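Local coordinates for protein sgbp-b (Bacteroides uniformis, PDB 7K44) that probably binds xyloglucan at the bacterial cell surface, as a surface glycan-binding protein of a xyloglucan utilization locus, at residues A[160-164]-A[165-169]; A[249-252]-A[253-257]; A[272-275]-A[276-280]. All coordinates share one frame; numbering follows the deposited sequence.

Contact 1 of 3, residues A[160-164]-A[165-169]; sequences RSVDL and STVTV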
# COMPACT_ATOMS: atom_id res chain seq x y z
N ARG A 160 -13.98 -12.71 -0.07
CA ARG A 160 -13.87 -12.10 1.25
C ARG A 160 -14.25 -10.63 1.17
O ARG A 160 -13.98 -9.96 0.17
CB ARG A 160 -12.43 -12.19 1.78
CG ARG A 160 -11.84 -13.58 1.78
CD ARG A 160 -12.32 -14.41 2.98
NE ARG A 160 -11.77 -15.75 2.91
CZ ARG A 160 -12.43 -16.80 2.43
NH1 ARG A 160 -13.67 -16.66 2.00
NH2 ARG A 160 -11.84 -17.99 2.39
N SER A 161 -14.85 -10.12 2.24
CA SER A 161 -15.25 -8.72 2.31
C SER A 161 -14.77 -8.11 3.62
O SER A 161 -14.88 -8.74 4.68
CB SER A 161 -16.77 -8.55 2.17
OG SER A 161 -17.14 -7.20 1.95
N VAL A 162 -14.27 -6.89 3.54
CA VAL A 162 -13.65 -6.22 4.68
C VAL A 162 -14.72 -5.72 5.64
O VAL A 162 -15.76 -5.20 5.23
CB VAL A 162 -12.79 -5.05 4.16
CG1 VAL A 162 -12.37 -4.13 5.29
CG2 VAL A 162 -11.58 -5.58 3.40
N ASP A 163 -14.46 -5.89 6.94
CA ASP A 163 -15.29 -5.29 7.99
C ASP A 163 -15.14 -3.78 7.91
O ASP A 163 -14.08 -3.23 8.22
CB ASP A 163 -14.82 -5.82 9.35
CG ASP A 163 -15.63 -5.25 10.52
OD1 ASP A 163 -16.42 -4.31 10.34
OD2 ASP A 163 -15.46 -5.77 11.65
N LEU A 164 -16.21 -3.09 7.50
CA LEU A 164 -16.10 -1.65 7.27
C LEU A 164 -15.88 -0.86 8.56
O LEU A 164 -15.43 0.29 8.50
CB LEU A 164 -17.30 -1.11 6.49
CG LEU A 164 -17.42 -1.57 5.03
CD1 LEU A 164 -18.63 -0.94 4.36
CD2 LEU A 164 -16.14 -1.27 4.24
N SER A 165 -16.15 -1.46 9.72
CA SER A 165 -15.83 -0.79 10.98
C SER A 165 -14.33 -0.62 11.18
O SER A 165 -13.91 0.21 12.01
CB SER A 165 -16.46 -1.54 12.16
OG SER A 165 -15.76 -2.74 12.44
N THR A 166 -13.50 -1.35 10.44
CA THR A 166 -12.05 -1.21 10.52
C THR A 166 -11.49 -0.22 9.51
O THR A 166 -10.28 0.02 9.51
CB THR A 166 -11.37 -2.57 10.32
OG1 THR A 166 -11.37 -2.90 8.93
CG2 THR A 166 -12.08 -3.66 11.11
N VAL A 167 -12.32 0.36 8.64
CA VAL A 167 -11.85 1.24 7.58
C VAL A 167 -11.73 2.67 8.08
O VAL A 167 -12.63 3.20 8.75
CB VAL A 167 -12.79 1.17 6.35
CG1 VAL A 167 -12.28 2.08 5.25
CG2 VAL A 167 -12.88 -0.26 5.85
N THR A 168 -10.61 3.31 7.73
CA THR A 168 -10.40 4.74 7.94
C THR A 168 -10.01 5.35 6.60
O THR A 168 -9.18 4.79 5.89
CB THR A 168 -9.26 4.95 8.95
OG1 THR A 168 -9.55 4.22 10.14
CG2 THR A 168 -9.11 6.43 9.27
N VAL A 169 -10.63 6.47 6.23
CA VAL A 169 -10.36 7.13 4.96
C VAL A 169 -9.87 8.55 5.24
O VAL A 169 -10.44 9.25 6.08
CB VAL A 169 -11.60 7.15 4.04
CG1 VAL A 169 -11.30 7.89 2.75
CG2 VAL A 169 -12.06 5.74 3.76

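Contact 2 of 3, residues A[249-252]-A[253-257]; sequences GELS and AWNYW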
# COMPACT_ATOMS: atom_id res chain seq x y z
N GLY A 249 19.14 -11.76 17.42
CA GLY A 249 20.25 -11.86 18.34
C GLY A 249 21.11 -10.63 18.28
O GLY A 249 20.74 -9.61 17.69
N GLU A 250 22.29 -10.71 18.89
CA GLU A 250 23.23 -9.59 18.91
C GLU A 250 24.24 -9.77 17.79
O GLU A 250 24.91 -10.81 17.71
CB GLU A 250 23.93 -9.48 20.27
CG GLU A 250 24.77 -8.23 20.41
CD GLU A 250 25.39 -8.11 21.79
OE1 GLU A 250 24.64 -8.09 22.78
OE2 GLU A 250 26.64 -8.05 21.87
N LEU A 251 24.35 -8.76 16.94
CA LEU A 251 25.20 -8.79 15.75
C LEU A 251 26.34 -7.82 15.98
O LEU A 251 26.14 -6.60 16.01
CB LEU A 251 24.39 -8.39 14.51
CG LEU A 251 25.12 -8.25 13.18
CD1 LEU A 251 26.02 -9.47 12.89
CD2 LEU A 251 24.11 -8.04 12.05
N SER A 252 27.54 -8.36 16.15
CA SER A 252 28.70 -7.54 16.48
C SER A 252 29.23 -6.81 15.26
O SER A 252 28.81 -7.05 14.12
CB SER A 252 29.81 -8.43 17.04
OG SER A 252 30.25 -9.32 16.04
N ALA A 253 30.16 -5.90 15.50
CA ALA A 253 30.90 -5.29 14.42
C ALA A 253 31.82 -6.31 13.76
O ALA A 253 32.20 -7.33 14.36
CB ALA A 253 31.73 -4.11 14.94
N TRP A 254 32.17 -6.04 12.51
CA TRP A 254 33.14 -6.84 11.76
C TRP A 254 32.75 -8.32 11.73
O TRP A 254 33.58 -9.20 11.95
CB TRP A 254 34.56 -6.65 12.30
CG TRP A 254 35.00 -5.23 12.26
CD1 TRP A 254 35.28 -4.42 13.32
CD2 TRP A 254 35.19 -4.44 11.08
NE1 TRP A 254 35.65 -3.17 12.87
CE2 TRP A 254 35.60 -3.16 11.50
CE3 TRP A 254 35.06 -4.69 9.71
CZ2 TRP A 254 35.89 -2.14 10.61
CZ3 TRP A 254 35.34 -3.67 8.82
CH2 TRP A 254 35.74 -2.41 9.27
N ASN A 255 31.48 -8.58 11.47
CA ASN A 255 30.93 -9.93 11.49
C ASN A 255 30.61 -10.35 10.07
O ASN A 255 29.67 -9.83 9.46
CB ASN A 255 29.70 -10.01 12.38
CG ASN A 255 29.37 -11.43 12.79
OD1 ASN A 255 29.53 -12.36 12.00
ND2 ASN A 255 28.93 -11.60 14.02
N TYR A 256 31.36 -11.31 9.55
CA TYR A 256 31.22 -11.74 8.17
C TYR A 256 30.48 -13.05 8.03
O TYR A 256 30.38 -13.58 6.92
CB TYR A 256 32.59 -11.80 7.50
CG TYR A 256 33.32 -10.48 7.45
CD1 TYR A 256 34.16 -10.09 8.49
CD2 TYR A 256 33.18 -9.62 6.36
CE1 TYR A 256 34.84 -8.88 8.44
CE2 TYR A 256 33.86 -8.42 6.31
CZ TYR A 256 34.68 -8.05 7.35
OH TYR A 256 35.36 -6.85 7.28
N TRP A 257 29.93 -13.58 9.12
CA TRP A 257 29.18 -14.84 9.06
C TRP A 257 28.36 -14.92 10.34
O TRP A 257 28.92 -15.14 11.42
CB TRP A 257 30.11 -16.04 8.95
CG TRP A 257 29.36 -17.33 8.89
CD1 TRP A 257 29.21 -18.24 9.90
CD2 TRP A 257 28.61 -17.83 7.78
NE1 TRP A 257 28.43 -19.29 9.47
CE2 TRP A 257 28.04 -19.06 8.18
CE3 TRP A 257 28.37 -17.37 6.49
CZ2 TRP A 257 27.25 -19.83 7.32
CZ3 TRP A 257 27.58 -18.14 5.64
CH2 TRP A 257 27.03 -19.36 6.06

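Contact 3 of 3, residues A[272-275]-A[276-280]; sequences AFLP and TDTPT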
# COMPACT_ATOMS: atom_id res chain seq x y z
N ALA A 272 -0.77 -22.00 -15.09
CA ALA A 272 -1.90 -21.09 -15.26
C ALA A 272 -1.70 -19.79 -14.51
O ALA A 272 -2.39 -18.80 -14.80
CB ALA A 272 -3.20 -21.77 -14.83
N PHE A 273 -0.78 -19.77 -13.55
CA PHE A 273 -0.51 -18.58 -12.76
C PHE A 273 0.87 -17.99 -13.01
O PHE A 273 1.15 -16.89 -12.54
CB PHE A 273 -0.70 -18.89 -11.27
CG PHE A 273 -2.11 -19.28 -10.93
CD1 PHE A 273 -3.03 -18.32 -10.57
CD2 PHE A 273 -2.52 -20.60 -11.03
CE1 PHE A 273 -4.34 -18.66 -10.28
CE2 PHE A 273 -3.83 -20.95 -10.74
CZ PHE A 273 -4.74 -19.98 -10.37
N LEU A 274 1.72 -18.69 -13.76
CA LEU A 274 3.00 -18.14 -14.18
C LEU A 274 3.46 -18.91 -15.41
O LEU A 274 3.98 -20.02 -15.30
CB LEU A 274 4.02 -18.27 -13.05
CG LEU A 274 5.42 -17.69 -13.27
CD1 LEU A 274 5.36 -16.38 -14.04
CD2 LEU A 274 6.13 -17.49 -11.94
N PRO A 275 3.26 -18.36 -16.61
CA PRO A 275 3.61 -19.10 -17.82
C PRO A 275 5.09 -19.44 -17.89
O PRO A 275 5.96 -18.66 -17.48
CB PRO A 275 3.20 -18.15 -18.96
CG PRO A 275 2.14 -17.29 -18.34
CD PRO A 275 2.57 -17.09 -16.92
N THR A 276 5.37 -20.61 -18.46
CA THR A 276 6.74 -21.11 -18.52
C THR A 276 7.67 -20.14 -19.25
O THR A 276 8.82 -19.96 -18.85
CB THR A 276 6.74 -22.48 -19.20
OG1 THR A 276 5.82 -23.33 -18.51
CG2 THR A 276 8.12 -23.10 -19.14
N ASP A 277 7.19 -19.50 -20.31
CA ASP A 277 8.08 -18.66 -21.11
C ASP A 277 8.21 -17.23 -20.58
O ASP A 277 8.78 -16.39 -21.28
CB ASP A 277 7.68 -18.67 -22.59
CG ASP A 277 6.29 -18.10 -22.83
OD1 ASP A 277 5.63 -17.67 -21.86
OD2 ASP A 277 5.86 -18.09 -24.01
N THR A 278 7.71 -16.95 -19.38
CA THR A 278 7.78 -15.59 -18.85
C THR A 278 9.24 -15.14 -18.72
O THR A 278 10.05 -15.85 -18.12
CB THR A 278 7.09 -15.51 -17.49
OG1 THR A 278 5.74 -15.96 -17.60
CG2 THR A 278 7.10 -14.08 -16.96
N PRO A 279 9.60 -13.97 -19.25
CA PRO A 279 10.95 -13.44 -19.02
C PRO A 279 11.22 -13.22 -17.54
O PRO A 279 10.39 -12.66 -16.81
CB PRO A 279 10.93 -12.10 -19.78
CG PRO A 279 9.82 -12.24 -20.77
CD PRO A 279 8.79 -13.10 -20.12
N THR A 280 12.41 -13.62 -17.11
CA THR A 280 12.80 -13.37 -15.72
C THR A 280 12.95 -11.88 -15.44
O THR A 280 12.79 -11.45 -14.29
CB THR A 280 14.07 -14.15 -15.35
OG1 THR A 280 15.15 -13.80 -16.22
CG2 THR A 280 13.84 -15.66 -15.43

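Contact 1 of 3, residues A[160-164]-A[165-169]
D163 and S165 meet side chain to side chain while the chain bends. The CB of D163 packs against the methyl CG2 of T166, 3.9 Å away. CG lies anti to the backbone N (chi1 -180°), which swings the carboxylate to the side of its own carbonyl carbon, within reach of S165. There OD1 of D163 accepts the backbone N of S165 at 2.9 Å and the hydroxyl OG of S165 at 2.7 Å, both from the same face, above the carboxylate plane. OD2 of D163 lies 3.1 Å from the same S165 OG, with T166 CG2 beyond it. A short acid suits this place, since its oxygen reaches the N two residues on and makes an Asx turn at the start of the 3-10 segment with S165 and T166. In the Ig-like fold of the IPT/TIG domain, that segment carries the chain from edge strand 160-161 of one sheet to edge strand 168-169 of the other. The carbonyl O of D163 takes two donors, T166 N at 3.0 Å and T166 OG1 at 2.8 Å, the hydroxyl nearly in line with the C=O bond. Replacing T166 by valine would probably cost D163 O its second donor and leave T179 N without the hydroxyl it pairs with. CG2 of the branched V167 meets V162 CG1 at 3.9 Å and L164 CD2 at 3.8 Å; V162, the buried one, also reaches I155.

Contact 2 of 3, residues A[249-252]-A[253-257]
L251 and N255 touch across a bend in the backbone that takes the chain out of short strand 250-251 and into strand 255-264. Just before it, G249 sits at backbone angles that would drive a CB into the preceding carbonyl, so only glycine fits easily at that corner. S252 and A253 are extended, and then W254 swings into the left-handed region (phi 55°, psi 45°), which turns the chain so that N255 faces the residues before the bend. Such a backbone is what the first position of a G1 bulge requires, and is unusual there for a residue other than glycine. The CB of N255 lies 3.8 Å from CD1 of L251 and 3.5 Å from the carbonyl O of S252. L251 reaches it because CG stands anti to the backbone N (chi1 176°) and the branch at CD1 extends obliquely across the asparagine; a long aliphatic chain suits this buried position, where it also rests on P299 and N364. The hydroxyl OG of S252 makes a rather long hydrogen bond of 3.3 Å to A253 O, approaching from above the carbonyl plane, and lies an equal 3.3 Å from ND2 of N255. Serine is short enough to fold back on its own neighbour in this way. The other end of the N255 amide, OD1, accepts the backbone N of W257 at 3.2 Å and in the carbonyl plane, a bond that restrains rotation of the amide. S252 O is in turn held by ND2 of N364 on strand 357-364. Where the chain passes between two sheets of the glycan-binding domain, the G1 beta bulge of W254 and N255, facing N364, runs into an Asx turn that shares N255.

Contact 3 of 3, residues A[272-275]-A[276-280]
P275, T278 and T276 carry most of this turn, with P275 and T278 joined at its mouth by two hydrogen bonds to one oxygen. The carbonyl O of P275 accepts the backbone N of T278 at 3.1 Å, nearly straight at 160°, and the hydroxyl OG1 of the same threonine at 2.7 Å. Both donors come from one face of the carbonyl, the hydroxyl less steeply than the N-H. OG1 can do this because it is turned beside its own N, anti to the carbonyl carbon (chi1 -57°), so that N-H and O-H point at the same acceptor. This double grip fixes the rotation of the threonine. OG1 of T278 also lies against the proline ring, 3.4 Å from CD of P275, while CD1 of L274 comes at about a right angle to T278 and stops 3.6 Å from OG1. Threonine suits the spot by offering a hydroxyl to the turn and a methyl, CG2, that lies near CD1 of L274. Proline suits the first position, as its ring holds phi near -62°, in the polyproline region from which the chain enters the bend, and it has no N-H to satisfy. T276 is the second residue of the turn, and its side chain touches T271. Next to it D277 leans back, OD1 coming 3.8 Å from CB of P275; aspartate is common at this third turn position. Backbone bonds from T276 to G348 and from T278 to W347 tie the bend to helix 347-352, and L274 and T278 both rest on L283. The four residues P275 to T278 form a type I beta turn, its closing bond doubled by a threonine hydroxyl, in the long loop between strands 255-264 and 283-291.

Following the chain from the N terminus, contact 1 comes first, within the IPT/TIG domain, where it closes the short link between edge strands of two facing sheets. The chain then enters the glycan-binding domain. Contact 2 closes the bend between strands 250-251 and 255-264, where the chain passes from the sheet that includes strand 371-384 to the one that includes strand 357-364. Contact 3 follows in the loop after strand 255-264, which is bonded to helix 347-352 and leads back to the first of these sheets at strand 283-291. All three run in series; none nests in or crosses another. They do not touch: centres of contacts 1 and 2 lie about 43 Å apart, and those of contacts 2 and 3 about 39 Å.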